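Local coordinates for MlnE (Bacillus amyloliquefaciens subsp. plantarum, PDB 5D2E), which forms part of a polyketide synthase of the macrolactin assembly line, its N-terminal B-type ketoreductase binding NADP and probably reducing beta-keto groups of the growing chain, at residues D67-Y70 with T71-R75; C115-L118 with R119-I123; L136-T140 with E141-R145; D227-S230 with F231-N235; K365-I369 with I370-K374. All coordinates share one frame; numbering follows the deposited sequence.

All five contacts are local, each within one continuous run of chain. Contacts 1 to 4 belong to the N-terminal Rossmann-like part of the ketoreductase, contact 5 to its NADP-binding domain. Contacts 1 and 3 open helices: the first by two bridging waters, the second by a threonine N-cap. Contacts 2 and 4 close two other helices, with a Schellman motif and with an asparagine side chain. Contacts 1 and 4 touch, M73 packing on W233 and I229. Every contact has buried residues, but contact 4 has no exposed touching residue, while contacts 1, 2, 3 and 5 each have exposed ones. Contact 5 is a loop of turns fixed by a lysine, the K365 side chain about 10 Å from bound NADP.

Contact 1. Residues D67-Y70 with T71-R75; sequences DSMY and TVMKR
M69 O accepts from M73 N (3.1 Å) and Y70 O from K74 N (2.8 Å, nearly straight at 171°), while over the two preceding steps waters stand in: water 1 gives to D67 O and accepts from T71 N, and water 2 joins S68 O to V72 N likewise. With chi1 at 178°, Y70 leans its ring forward beside its own carbonyl, where K74 lays CG over one face in a CH-pi contact, 3.6 Å from the centroid and 21° off the normal; the bent lysine chain runs on to bring CD within 3.5 Å of Y70 OH. On the buried side M69, bent at chi2 and chi3, runs forward so that CE presses on V72 CG1 at 3.5 Å, tighter than usual, and reaches M73 SD at 4.1 Å. This start of helix 70-76 packs M69, V72 and M73 on helix 222-233, with M69 and M73 also on F62 of strand 60-64; Y70 meets Y86 of strand 84-89 edge-to-face and R100 by cation-pi.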
loop_
_atom_site.group_PDB
_atom_site.type_symbol
_atom_site.label_atom_id
_atom_site.label_comp_id
_atom_site.label_asym_id
_atom_site.label_seq_id
_atom_site.Cartn_x
_atom_site.Cartn_y
_atom_site.Cartn_z
ATOM N N ASP A 67 2.275 -2.357 -29.341
ATOM C CA ASP A 67 1.892 -1.096 -30.011
ATOM C C ASP A 67 0.464 -0.688 -30.087
ATOM O O ASP A 67 0.108 0.171 -30.895
ATOM C CB ASP A 67 2.551 -0.919 -31.339
ATOM C CG ASP A 67 2.711 -2.124 -31.997
ATOM O OD1 ASP A 67 1.606 -2.674 -32.214
ATOM O OD2 ASP A 67 3.909 -2.504 -32.231
ATOM N N SER A 68 -0.337 -1.184 -29.169
ATOM C CA SER A 68 -1.776 -0.933 -29.201
ATOM C C SER A 68 -2.123 0.518 -29.019
ATOM O O SER A 68 -3.171 0.965 -29.456
ATOM C CB SER A 68 -2.512 -1.788 -28.169
ATOM O OG SER A 68 -2.046 -1.476 -26.882
ATOM N N MET A 69 -1.257 1.307 -28.381
ATOM C CA MET A 69 -1.555 2.728 -28.245
ATOM C C MET A 69 -0.859 3.652 -29.277
ATOM O O MET A 69 -1.047 4.877 -29.243
ATOM C CB MET A 69 -1.202 3.148 -26.836
ATOM C CG MET A 69 -2.189 2.587 -25.805
ATOM S SD MET A 69 -3.836 3.342 -25.915
ATOM C CE MET A 69 -3.675 5.067 -25.682
ATOM N N TYR A 70 -0.089 3.091 -30.207
ATOM C CA TYR A 70 0.754 3.944 -31.056
ATOM C C TYR A 70 -0.082 4.850 -31.988
ATOM O O TYR A 70 0.023 6.108 -31.966
ATOM C CB TYR A 70 1.778 3.109 -31.838
ATOM C CG TYR A 70 2.610 3.993 -32.743
ATOM C CD1 TYR A 70 3.668 4.754 -32.232
ATOM C CD2 TYR A 70 2.320 4.086 -34.096
ATOM C CE1 TYR A 70 4.431 5.585 -33.045
ATOM C CE2 TYR A 70 3.059 4.917 -34.923
ATOM C CZ TYR A 70 4.115 5.650 -34.383
ATOM O OH TYR A 70 4.828 6.462 -35.201
ATOM N N THR A 71 -0.951 4.232 -32.781
ATOM C CA THR A 71 -1.807 5.006 -33.764
ATOM C C THR A 71 -2.667 6.028 -33.140
ATOM O O THR A 71 -2.741 7.172 -33.604
ATOM C CB THR A 71 -2.758 4.051 -34.476
ATOM O OG1 THR A 71 -1.937 3.082 -35.113
ATOM C CG2 THR A 71 -3.596 4.806 -35.523
ATOM N N VAL A 72 -3.325 5.654 -32.018
ATOM C CA VAL A 72 -4.232 6.591 -31.446
ATOM C C VAL A 72 -3.470 7.766 -30.910
ATOM O O VAL A 72 -3.966 8.887 -30.894
ATOM C CB VAL A 72 -5.178 5.965 -30.345
ATOM C CG1 VAL A 72 -4.404 5.700 -29.043
ATOM C CG2 VAL A 72 -6.273 6.934 -30.022
ATOM N N MET A 73 -2.274 7.517 -30.373
ATOM C CA MET A 73 -1.537 8.615 -29.783
ATOM C C MET A 73 -0.937 9.471 -30.903
ATOM O O MET A 73 -0.897 10.691 -30.793
ATOM C CB MET A 73 -0.412 8.112 -28.856
ATOM C CG MET A 73 -0.838 7.519 -27.516
ATOM S SD MET A 73 -1.860 8.631 -26.598
ATOM C CE MET A 73 -0.802 9.983 -26.233
ATOM N N LYS A 74 -0.453 8.854 -31.982
ATOM C CA LYS A 74 -0.019 9.704 -33.162
ATOM C C LYS A 74 -1.152 10.627 -33.682
ATOM O O LYS A 74 -0.956 11.870 -33.884
ATOM C CB LYS A 74 0.447 8.808 -34.320
ATOM C CG LYS A 74 1.662 7.995 -34.006
ATOM C CD LYS A 74 2.891 8.868 -33.637
ATOM C CE LYS A 74 3.399 9.699 -34.829
ATOM N NZ LYS A 74 4.519 10.555 -34.387
ATOM N N ARG A 75 -2.350 10.045 -33.775
ATOM C CA ARG A 75 -3.520 10.852 -34.166
ATOM C C ARG A 75 -3.834 11.930 -33.177
ATOM O O ARG A 75 -4.061 13.095 -33.526
ATOM C CB ARG A 75 -4.728 9.998 -34.442
ATOM C CG ARG A 75 -5.866 10.843 -35.016
ATOM C CD ARG A 75 -7.016 10.015 -35.595
ATOM N NE ARG A 75 -6.620 8.628 -35.898
ATOM C CZ ARG A 75 -6.943 7.573 -35.153
ATOM N NH1 ARG A 75 -7.691 7.735 -34.065
ATOM N NH2 ARG A 75 -6.528 6.352 -35.502
HETATM O O HOH W 1 -1.295 1.337 -32.826
HETATM O O HOH W 2 -3.707 2.666 -31.324
#

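Contact 2. Residues C115-L118 with R119-I123; sequences CGVL and RSQNI
L118 and I123 form the buried, closely packed side: L118 CD2 comes within 4.1 Å of I123 CG2, with polar Q121 OE1 at 3.7 Å, and the leucine packs on F101 of strand 100-103. Beside it, V117 and Q121 run the same way. The Q121 chain, extended beyond CG after chi1 of -73°, holds its amide alongside the valine, NE2 3.4 Å from V117 CG1, and NE2 has a weak bond to D95. Here helix 108-120 ends in a Schellman motif: N122 takes a positive phi, its N bonds R119 O, and I123 N reaches back to L118 O (2.9 Å, 168°). The looser, solvent-facing side is held by polar and backbone groups. S120 folds OG back onto the preceding turn, so that OG and N both grip G116 O, each at 3.0 Å; the hydroxyl comes from above the carbonyl plane, the amide from only a slight tilt. R119 passes CG by C115 O at 3.3 Å before its guanidinium turns away to a weak hydrogen bond with N165 O.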
loop_
_atom_site.group_PDB
_atom_site.type_symbol
_atom_site.label_atom_id
_atom_site.label_comp_id
_atom_site.label_asym_id
_atom_site.label_seq_id
_atom_site.Cartn_x
_atom_site.Cartn_y
_atom_site.Cartn_z
ATOM N N CYS A 115 18.292 6.016 -22.055
ATOM C CA CYS A 115 18.746 7.347 -21.680
ATOM C C CYS A 115 19.968 7.806 -22.535
ATOM O O CYS A 115 20.014 8.912 -22.991
ATOM C CB CYS A 115 19.136 7.408 -20.209
ATOM S SG CYS A 115 17.816 7.066 -19.064
ATOM N N GLY A 116 20.920 6.921 -22.718
ATOM C CA GLY A 116 22.134 7.217 -23.492
ATOM C C GLY A 116 21.795 7.573 -24.906
ATOM O O GLY A 116 22.221 8.606 -25.428
ATOM N N VAL A 117 20.935 6.779 -25.522
ATOM C CA VAL A 117 20.580 7.074 -26.886
ATOM C C VAL A 117 19.819 8.377 -27.050
ATOM O O VAL A 117 20.119 9.181 -27.946
ATOM C CB VAL A 117 19.829 5.877 -27.535
ATOM C CG1 VAL A 117 19.306 6.279 -28.899
ATOM C CG2 VAL A 117 20.762 4.685 -27.679
ATOM N N LEU A 118 18.819 8.620 -26.179
ATOM C CA LEU A 118 18.054 9.852 -26.275
ATOM C C LEU A 118 18.944 11.093 -26.079
ATOM O O LEU A 118 18.770 12.083 -26.756
ATOM C CB LEU A 118 16.909 9.858 -25.287
ATOM C CG LEU A 118 15.823 8.800 -25.607
ATOM C CD1 LEU A 118 14.803 8.849 -24.473
ATOM C CD2 LEU A 118 15.145 9.002 -26.940
ATOM N N ARG A 119 19.899 10.994 -25.166
ATOM C CA ARG A 119 20.810 12.096 -24.929
ATOM C C ARG A 119 21.657 12.341 -26.179
ATOM O O ARG A 119 21.788 13.493 -26.641
ATOM C CB ARG A 119 21.641 11.837 -23.692
ATOM C CG ARG A 119 20.810 12.065 -22.401
ATOM C CD ARG A 119 21.654 12.134 -21.161
ATOM N NE ARG A 119 22.688 13.186 -21.179
ATOM C CZ ARG A 119 23.630 13.312 -20.249
ATOM N NH1 ARG A 119 23.671 12.461 -19.236
ATOM N NH2 ARG A 119 24.572 14.236 -20.354
ATOM N N SER A 120 22.101 11.266 -26.789
ATOM C CA SER A 120 22.868 11.381 -28.016
ATOM C C SER A 120 22.075 12.001 -29.157
ATOM O O SER A 120 22.673 12.595 -30.069
ATOM C CB SER A 120 23.407 10.007 -28.450
ATOM O OG SER A 120 24.276 9.413 -27.467
ATOM N N GLN A 121 20.742 11.843 -29.144
ATOM C CA GLN A 121 19.840 12.311 -30.147
ATOM C C GLN A 121 19.285 13.686 -29.838
ATOM O O GLN A 121 18.507 14.220 -30.587
ATOM C CB GLN A 121 18.681 11.310 -30.260
ATOM C CG GLN A 121 19.074 10.029 -30.922
ATOM C CD GLN A 121 17.983 8.987 -30.907
ATOM O OE1 GLN A 121 16.973 9.098 -30.192
ATOM N NE2 GLN A 121 18.190 7.943 -31.689
ATOM N N ASN A 122 19.726 14.265 -28.729
ATOM C CA ASN A 122 19.270 15.570 -28.237
ATOM C C ASN A 122 17.773 15.569 -27.928
ATOM O O ASN A 122 17.105 16.537 -28.196
ATOM C CB ASN A 122 19.641 16.723 -29.153
ATOM C CG ASN A 122 21.164 16.887 -29.223
ATOM O OD1 ASN A 122 21.839 16.884 -28.209
ATOM N ND2 ASN A 122 21.709 16.895 -30.457
ATOM N N ILE A 123 17.290 14.451 -27.399
ATOM C CA ILE A 123 15.871 14.297 -27.105
ATOM C C ILE A 123 15.759 14.251 -25.550
ATOM O O ILE A 123 16.180 13.289 -24.941
ATOM C CB ILE A 123 15.289 13.030 -27.787
ATOM C CG1 ILE A 123 15.207 13.301 -29.293
ATOM C CG2 ILE A 123 13.832 12.845 -27.403
ATOM C CD1 ILE A 123 14.921 12.096 -30.137
#

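Contact 3. Residues L136-T140 with E141-R145; sequences LFKNT and EDAMR
The F137 ring is met at a slant by M144, whose CG lies 4.0 Å from CE2 and whose SD sits 5.4 Å from the ring centroid, a Met-aromatic contact; the ring of Y434 also meets it, planes at about 75°. The other flat group, the R145 guanidinium, takes E141 OE2 at its edge and in its plane: NE (2.9 Å) and NH2 (3.0 Å) both grip this oxygen side-on, NE on its anti lone pair, in a salt bridge one turn apart on the helix surface. M144, bent at chi3, brings CE back to 3.2 Å from T140 O, the carbonyl that also accepts M144 N in a nearly straight bond (2.9 Å, 169°). A143 CB nestles against K138 CB and T140 OG1. M144 continues onto F386, V389 and W390 of helix 386-394, joining the first turn of helix 141-164 to the NADP-binding part. T140, its OG1 placed by chi1 of 62° to accept from A143 N at 3.2 Å, is the classic threonine N-cap, here starting helix 141-164.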
loop_
_atom_site.group_PDB
_atom_site.type_symbol
_atom_site.label_atom_id
_atom_site.label_comp_id
_atom_site.label_asym_id
_atom_site.label_seq_id
_atom_site.Cartn_x
_atom_site.Cartn_y
_atom_site.Cartn_z
ATOM N N LEU A 136 -5.342 -9.104 -15.107
ATOM C CA LEU A 136 -6.094 -9.286 -13.874
ATOM C C LEU A 136 -5.176 -9.655 -12.723
ATOM O O LEU A 136 -4.239 -10.436 -12.849
ATOM C CB LEU A 136 -7.127 -10.427 -14.014
ATOM C CG LEU A 136 -8.219 -10.278 -15.098
ATOM C CD1 LEU A 136 -9.195 -11.448 -15.122
ATOM C CD2 LEU A 136 -8.993 -9.022 -14.824
ATOM N N PHE A 137 -5.513 -9.175 -11.547
ATOM C CA PHE A 137 -4.847 -9.648 -10.352
ATOM C C PHE A 137 -5.348 -11.036 -10.043
ATOM O O PHE A 137 -6.540 -11.314 -10.141
ATOM C CB PHE A 137 -5.149 -8.694 -9.190
ATOM C CG PHE A 137 -4.661 -9.208 -7.857
ATOM C CD1 PHE A 137 -5.475 -10.043 -7.085
ATOM C CD2 PHE A 137 -3.361 -8.899 -7.393
ATOM C CE1 PHE A 137 -5.003 -10.555 -5.862
ATOM C CE2 PHE A 137 -2.911 -9.409 -6.207
ATOM C CZ PHE A 137 -3.709 -10.243 -5.447
ATOM N N LYS A 138 -4.420 -11.927 -9.717
ATOM C CA LYS A 138 -4.715 -13.223 -9.198
ATOM C C LYS A 138 -3.757 -13.492 -8.054
ATOM O O LYS A 138 -2.600 -13.034 -8.088
ATOM C CB LYS A 138 -4.411 -14.307 -10.217
ATOM C CG LYS A 138 -5.241 -14.339 -11.493
ATOM C CD LYS A 138 -4.992 -15.684 -12.205
ATOM C CE LYS A 138 -5.040 -16.848 -11.181
ATOM N NZ LYS A 138 -5.273 -18.242 -11.663
ATOM N N ASN A 139 -4.218 -14.302 -7.105
ATOM C CA ASN A 139 -3.454 -14.581 -5.890
ATOM C C ASN A 139 -2.500 -15.781 -6.118
ATOM O O ASN A 139 -2.476 -16.746 -5.313
ATOM C CB ASN A 139 -4.391 -14.785 -4.705
ATOM C CG ASN A 139 -5.209 -16.068 -4.816
ATOM O OD1 ASN A 139 -5.419 -16.555 -5.896
ATOM N ND2 ASN A 139 -5.692 -16.572 -3.699
ATOM N N THR A 140 -1.769 -15.746 -7.228
ATOM C CA THR A 140 -0.723 -16.755 -7.498
ATOM C C THR A 140 0.640 -16.060 -7.576
ATOM O O THR A 140 0.748 -14.857 -7.962
ATOM C CB THR A 140 -0.913 -17.479 -8.831
ATOM O OG1 THR A 140 -0.839 -16.514 -9.888
ATOM C CG2 THR A 140 -2.252 -18.141 -8.891
ATOM N N GLU A 141 1.686 -16.818 -7.289
ATOM C CA GLU A 141 3.012 -16.261 -7.321
ATOM C C GLU A 141 3.323 -15.692 -8.677
ATOM O O GLU A 141 3.845 -14.602 -8.789
ATOM C CB GLU A 141 4.036 -17.310 -6.977
ATOM C CG GLU A 141 5.443 -16.724 -6.907
ATOM C CD GLU A 141 6.502 -17.714 -6.468
ATOM O OE1 GLU A 141 6.182 -18.853 -6.116
ATOM O OE2 GLU A 141 7.667 -17.301 -6.457
ATOM N N ASP A 142 3.054 -16.466 -9.706
ATOM C CA ASP A 142 3.412 -16.058 -11.052
ATOM C C ASP A 142 2.700 -14.754 -11.459
ATOM O O ASP A 142 3.296 -13.867 -12.036
ATOM C CB ASP A 142 3.025 -17.166 -12.035
ATOM C CG ASP A 142 3.535 -16.878 -13.422
ATOM O OD1 ASP A 142 4.765 -16.847 -13.579
ATOM O OD2 ASP A 142 2.726 -16.615 -14.336
ATOM N N ALA A 143 1.417 -14.653 -11.160
ATOM C CA ALA A 143 0.654 -13.486 -11.544
ATOM C C ALA A 143 1.183 -12.275 -10.781
ATOM O O ALA A 143 1.328 -11.211 -11.363
ATOM C CB ALA A 143 -0.813 -13.654 -11.222
ATOM N N MET A 144 1.400 -12.437 -9.482
ATOM C CA MET A 144 1.863 -11.303 -8.682
ATOM C C MET A 144 3.236 -10.839 -9.118
ATOM O O MET A 144 3.476 -9.633 -9.236
ATOM C CB MET A 144 1.789 -11.619 -7.227
ATOM C CG MET A 144 0.358 -11.715 -6.715
ATOM S SD MET A 144 0.416 -12.018 -4.901
ATOM C CE MET A 144 0.812 -13.730 -4.915
ATOM N N ARG A 145 4.124 -11.779 -9.421
ATOM C CA ARG A 145 5.445 -11.411 -9.912
ATOM C C ARG A 145 5.350 -10.609 -11.195
ATOM O O ARG A 145 6.049 -9.588 -11.334
ATOM C CB ARG A 145 6.329 -12.652 -10.125
ATOM C CG ARG A 145 6.898 -13.216 -8.847
ATOM C CD ARG A 145 7.967 -14.296 -9.113
ATOM N NE ARG A 145 8.388 -14.921 -7.869
ATOM C CZ ARG A 145 9.126 -14.323 -6.920
ATOM N NH1 ARG A 145 9.535 -13.056 -7.018
ATOM N NH2 ARG A 145 9.448 -15.013 -5.834
#

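Contact 4. Residues D227-S230 with F231-N235; sequences DVIS and FEWNN
I229 and W233 make the main apolar contact, a CH-pi pair: the two side chains lie alongside each other, and I229 CG2 stands over one face of the indole, 3.6 Å from the centroid of the six-membered ring and 18° off its normal, nearest to W233 CZ2 at 3.5 Å. The tryptophan's chi1 of -75° lays the ring back along the preceding turn, over I229 O. Among the hydrogen bonds, F231, E232 and W233 give their N-H to D227, V228 and I229 O in regular helical fashion. S230 O is held mainly by a side chain, N234 ND2 at 2.9 Å, with the N234 backbone N only weakly bound to it at 3.2 Å; the asparagine folds back and closes the last turn as the chain leaves helical geometry. Its ND2 also serves F53 O. Helix 222-233 rests I229 on L174 and L176 of strand 171-180 and, with W233, on I129 of strand 127-133; F231 touches Y245 of strand 242-245, and E232 bonds the hydroxyl of that tyrosine.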
loop_
_atom_site.group_PDB
_atom_site.type_symbol
_atom_site.label_atom_id
_atom_site.label_comp_id
_atom_site.label_asym_id
_atom_site.label_seq_id
_atom_site.Cartn_x
_atom_site.Cartn_y
_atom_site.Cartn_z
ATOM N N ASP A 227 -7.756 10.298 -24.374
ATOM C CA ASP A 227 -8.383 11.471 -23.792
ATOM C C ASP A 227 -8.070 11.693 -22.323
ATOM O O ASP A 227 -7.993 12.814 -21.862
ATOM C CB ASP A 227 -9.898 11.437 -24.040
ATOM C CG ASP A 227 -10.244 11.660 -25.558
ATOM O OD1 ASP A 227 -9.539 12.426 -26.271
ATOM O OD2 ASP A 227 -11.162 10.983 -25.995
ATOM N N VAL A 228 -7.950 10.615 -21.583
ATOM C CA VAL A 228 -7.518 10.722 -20.159
ATOM C C VAL A 228 -6.115 11.263 -20.040
ATOM O O VAL A 228 -5.853 12.157 -19.235
ATOM C CB VAL A 228 -7.619 9.372 -19.443
ATOM C CG1 VAL A 228 -6.907 9.428 -18.094
ATOM C CG2 VAL A 228 -9.063 9.015 -19.266
ATOM N N ILE A 229 -5.216 10.792 -20.916
ATOM C CA ILE A 229 -3.836 11.344 -20.925
ATOM C C ILE A 229 -3.839 12.851 -21.185
ATOM O O ILE A 229 -3.201 13.636 -20.455
ATOM C CB ILE A 229 -2.956 10.576 -21.933
ATOM C CG1 ILE A 229 -2.790 9.126 -21.458
ATOM C CG2 ILE A 229 -1.631 11.211 -22.129
ATOM C CD1 ILE A 229 -2.234 8.175 -22.506
ATOM N N SER A 230 -4.569 13.270 -22.224
ATOM C CA SER A 230 -4.642 14.702 -22.488
ATOM C C SER A 230 -5.245 15.518 -21.351
ATOM O O SER A 230 -4.878 16.668 -21.124
ATOM C CB SER A 230 -5.417 14.946 -23.792
ATOM O OG SER A 230 -4.687 14.422 -24.937
ATOM N N PHE A 231 -6.250 14.948 -20.690
ATOM C CA PHE A 231 -6.887 15.590 -19.592
ATOM C C PHE A 231 -5.872 15.765 -18.464
ATOM O O PHE A 231 -5.781 16.826 -17.832
ATOM C CB PHE A 231 -8.097 14.755 -19.148
ATOM C CG PHE A 231 -8.876 15.370 -18.009
ATOM C CD1 PHE A 231 -9.892 16.322 -18.276
ATOM C CD2 PHE A 231 -8.645 14.977 -16.687
ATOM C CE1 PHE A 231 -10.630 16.874 -17.231
ATOM C CE2 PHE A 231 -9.363 15.565 -15.636
ATOM C CZ PHE A 231 -10.348 16.522 -15.916
ATOM N N GLU A 232 -5.106 14.715 -18.200
ATOM C CA GLU A 232 -4.071 14.788 -17.147
ATOM C C GLU A 232 -3.043 15.874 -17.499
ATOM O O GLU A 232 -2.609 16.681 -16.635
ATOM C CB GLU A 232 -3.382 13.411 -16.976
ATOM C CG GLU A 232 -4.242 12.399 -16.238
ATOM C CD GLU A 232 -4.197 12.602 -14.730
ATOM O OE1 GLU A 232 -3.300 13.350 -14.290
ATOM O OE2 GLU A 232 -5.019 12.004 -14.019
ATOM N N TRP A 233 -2.625 15.890 -18.769
ATOM C CA TRP A 233 -1.622 16.907 -19.178
ATOM C C TRP A 233 -2.072 18.325 -18.965
ATOM O O TRP A 233 -1.256 19.233 -18.795
ATOM C CB TRP A 233 -1.298 16.773 -20.640
ATOM C CG TRP A 233 -0.443 15.633 -20.969
ATOM C CD1 TRP A 233 0.457 14.999 -20.145
ATOM C CD2 TRP A 233 -0.321 15.018 -22.241
ATOM N NE1 TRP A 233 1.120 14.000 -20.845
ATOM C CE2 TRP A 233 0.656 13.992 -22.126
ATOM C CE3 TRP A 233 -0.968 15.192 -23.466
ATOM C CZ2 TRP A 233 1.018 13.187 -23.201
ATOM C CZ3 TRP A 233 -0.629 14.393 -24.511
ATOM C CH2 TRP A 233 0.361 13.391 -24.379
ATOM N N ASN A 234 -3.385 18.517 -18.985
ATOM C CA ASN A 234 -3.965 19.836 -18.869
ATOM C C ASN A 234 -4.651 20.165 -17.521
ATOM O O ASN A 234 -5.303 21.181 -17.463
ATOM C CB ASN A 234 -4.923 20.020 -20.060
ATOM C CG ASN A 234 -4.176 20.241 -21.360
ATOM O OD1 ASN A 234 -3.585 21.301 -21.547
ATOM N ND2 ASN A 234 -4.144 19.233 -22.231
ATOM N N ASN A 235 -4.466 19.384 -16.446
ATOM C CA ASN A 235 -5.214 19.618 -15.167
ATOM C C ASN A 235 -4.557 20.479 -14.027
ATOM O O ASN A 235 -3.362 20.432 -13.748
ATOM C CB ASN A 235 -5.711 18.295 -14.580
ATOM C CG ASN A 235 -4.620 17.498 -13.865
ATOM O OD1 ASN A 235 -3.499 17.980 -13.625
ATOM N ND2 ASN A 235 -4.953 16.246 -13.506
#

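Contact 5. Residues K365-I369 with I370-K374; sequences KDAFI and IKKTK
K372 reaches back along the loop to K365, giving its NZ to K365 O at 2.7 Å nearly in line with the carbonyl. CG stands beside the backbone N, and one bend at chi2 (-81°) turns the chain onto the preceding residues; from there it runs extended. On the way its CG lies 3.7 Å from F368 O and its CE 4.0 Å from A367 CB, so the aliphatic part is packed while the ammonium is shared with D420, by a salt bridge, and S376. The backbone it spans makes two overlapping type I turns: K371 N bonds F368 O (2.9 Å), and K372 N bonds I369 O at 3.3 Å, with a weak second link to F368 O. K365 and D366 probably occupy the positions of the two aspartates of the LDD motif of B-type ketoreductases, only the second of them an aspartate here, and D420 adjoins Y421, which binds NADP. I370 turns CG1 between its own N and carbonyl (chi1 51°), which sets it against F368 CB at 3.9 Å on the exposed flank. I369 instead points into the protein, onto F156 and M163 of helix 141-164 and F194 of helix 186-201. K365, stretched until a final bend at chi4 of -75°, sends its ammonium to E379 of helix 374-381, whose N-cap is T373.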
loop_
_atom_site.group_PDB
_atom_site.type_symbol
_atom_site.label_atom_id
_atom_site.label_comp_id
_atom_site.label_asym_id
_atom_site.label_seq_id
_atom_site.Cartn_x
_atom_site.Cartn_y
_atom_site.Cartn_z
ATOM N N LYS A 365 13.707 -0.892 5.689
ATOM C CA LYS A 365 15.109 -0.759 5.243
ATOM C C LYS A 365 15.106 0.500 4.459
ATOM O O LYS A 365 15.081 0.462 3.222
ATOM C CB LYS A 365 15.510 -1.850 4.271
ATOM C CG LYS A 365 15.928 -3.200 4.750
ATOM C CD LYS A 365 16.720 -3.835 3.588
ATOM C CE LYS A 365 16.816 -5.351 3.675
ATOM N NZ LYS A 365 17.790 -5.825 4.713
ATOM N N ASP A 366 15.078 1.614 5.140
ATOM C CA ASP A 366 14.942 2.916 4.484
ATOM C C ASP A 366 16.181 3.239 3.604
ATOM O O ASP A 366 17.314 2.904 3.983
ATOM C CB ASP A 366 14.721 3.999 5.548
ATOM C CG ASP A 366 13.270 3.978 6.151
ATOM O OD1 ASP A 366 12.387 3.167 5.754
ATOM O OD2 ASP A 366 13.013 4.838 6.995
ATOM N N ALA A 367 15.928 3.761 2.398
ATOM C CA ALA A 367 16.957 4.285 1.489
ATOM C C ALA A 367 16.194 5.000 0.359
ATOM O O ALA A 367 15.101 4.530 -0.076
ATOM C CB ALA A 367 17.797 3.156 0.902
ATOM N N PHE A 368 16.762 6.090 -0.123
ATOM C CA PHE A 368 16.226 6.798 -1.247
ATOM C C PHE A 368 16.281 5.861 -2.445
ATOM O O PHE A 368 17.143 4.973 -2.554
ATOM C CB PHE A 368 17.054 8.096 -1.552
ATOM C CG PHE A 368 16.637 9.318 -0.753
ATOM C CD1 PHE A 368 16.348 9.221 0.603
ATOM C CD2 PHE A 368 16.590 10.581 -1.365
ATOM C CE1 PHE A 368 16.012 10.336 1.339
ATOM C CE2 PHE A 368 16.267 11.718 -0.632
ATOM C CZ PHE A 368 15.973 11.585 0.727
ATOM N N ILE A 369 15.379 6.096 -3.385
ATOM C CA ILE A 369 15.327 5.332 -4.632
ATOM C C ILE A 369 16.690 5.268 -5.324
ATOM O O ILE A 369 17.053 4.233 -5.843
ATOM C CB ILE A 369 14.270 5.971 -5.579
ATOM C CG1 ILE A 369 12.898 5.472 -5.230
ATOM C CG2 ILE A 369 14.502 5.603 -7.056
ATOM C CD1 ILE A 369 12.750 3.994 -5.585
ATOM N N ILE A 370 17.434 6.375 -5.313
ATOM C CA ILE A 370 18.771 6.425 -5.970
ATOM C C ILE A 370 19.740 5.416 -5.367
ATOM O O ILE A 370 20.638 5.017 -6.055
ATOM C CB ILE A 370 19.445 7.845 -5.968
ATOM C CG1 ILE A 370 19.479 8.493 -4.571
ATOM C CG2 ILE A 370 18.711 8.778 -6.890
ATOM C CD1 ILE A 370 20.120 9.884 -4.483
ATOM N N LYS A 371 19.546 5.014 -4.103
ATOM C CA LYS A 371 20.411 4.067 -3.400
ATOM C C LYS A 371 19.790 2.705 -3.162
ATOM O O LYS A 371 20.461 1.792 -2.687
ATOM C CB LYS A 371 20.795 4.652 -2.053
ATOM C CG LYS A 371 21.405 6.049 -2.170
ATOM C CD LYS A 371 22.902 6.101 -1.940
ATOM C CE LYS A 371 23.197 6.157 -0.438
ATOM N NZ LYS A 371 24.511 6.786 -0.120
ATOM N N LYS A 372 18.505 2.544 -3.460
ATOM C CA LYS A 372 17.890 1.243 -3.311
ATOM C C LYS A 372 18.430 0.279 -4.305
ATOM O O LYS A 372 18.828 0.625 -5.366
ATOM C CB LYS A 372 16.362 1.300 -3.569
ATOM C CG LYS A 372 15.526 1.671 -2.378
ATOM C CD LYS A 372 15.264 0.513 -1.462
ATOM C CE LYS A 372 14.607 0.985 -0.170
ATOM N NZ LYS A 372 14.423 -0.211 0.660
ATOM N N THR A 373 18.372 -0.979 -3.939
ATOM C CA THR A 373 18.568 -2.078 -4.878
ATOM C C THR A 373 17.324 -2.876 -4.972
ATOM O O THR A 373 16.469 -2.867 -4.080
ATOM C CB THR A 373 19.648 -3.042 -4.402
ATOM O OG1 THR A 373 19.205 -3.722 -3.223
ATOM C CG2 THR A 373 20.960 -2.353 -4.154
ATOM N N LYS A 374 17.228 -3.626 -6.050
ATOM C CA LYS A 374 16.089 -4.452 -6.292
ATOM C C LYS A 374 15.908 -5.447 -5.184
ATOM O O LYS A 374 14.773 -5.698 -4.774
ATOM C CB LYS A 374 16.278 -5.192 -7.602
ATOM C CG LYS A 374 15.090 -5.991 -8.046
ATOM C CD LYS A 374 15.501 -6.893 -9.219
ATOM C CE LYS A 374 14.267 -7.276 -10.031
ATOM N NZ LYS A 374 13.363 -8.201 -9.283
#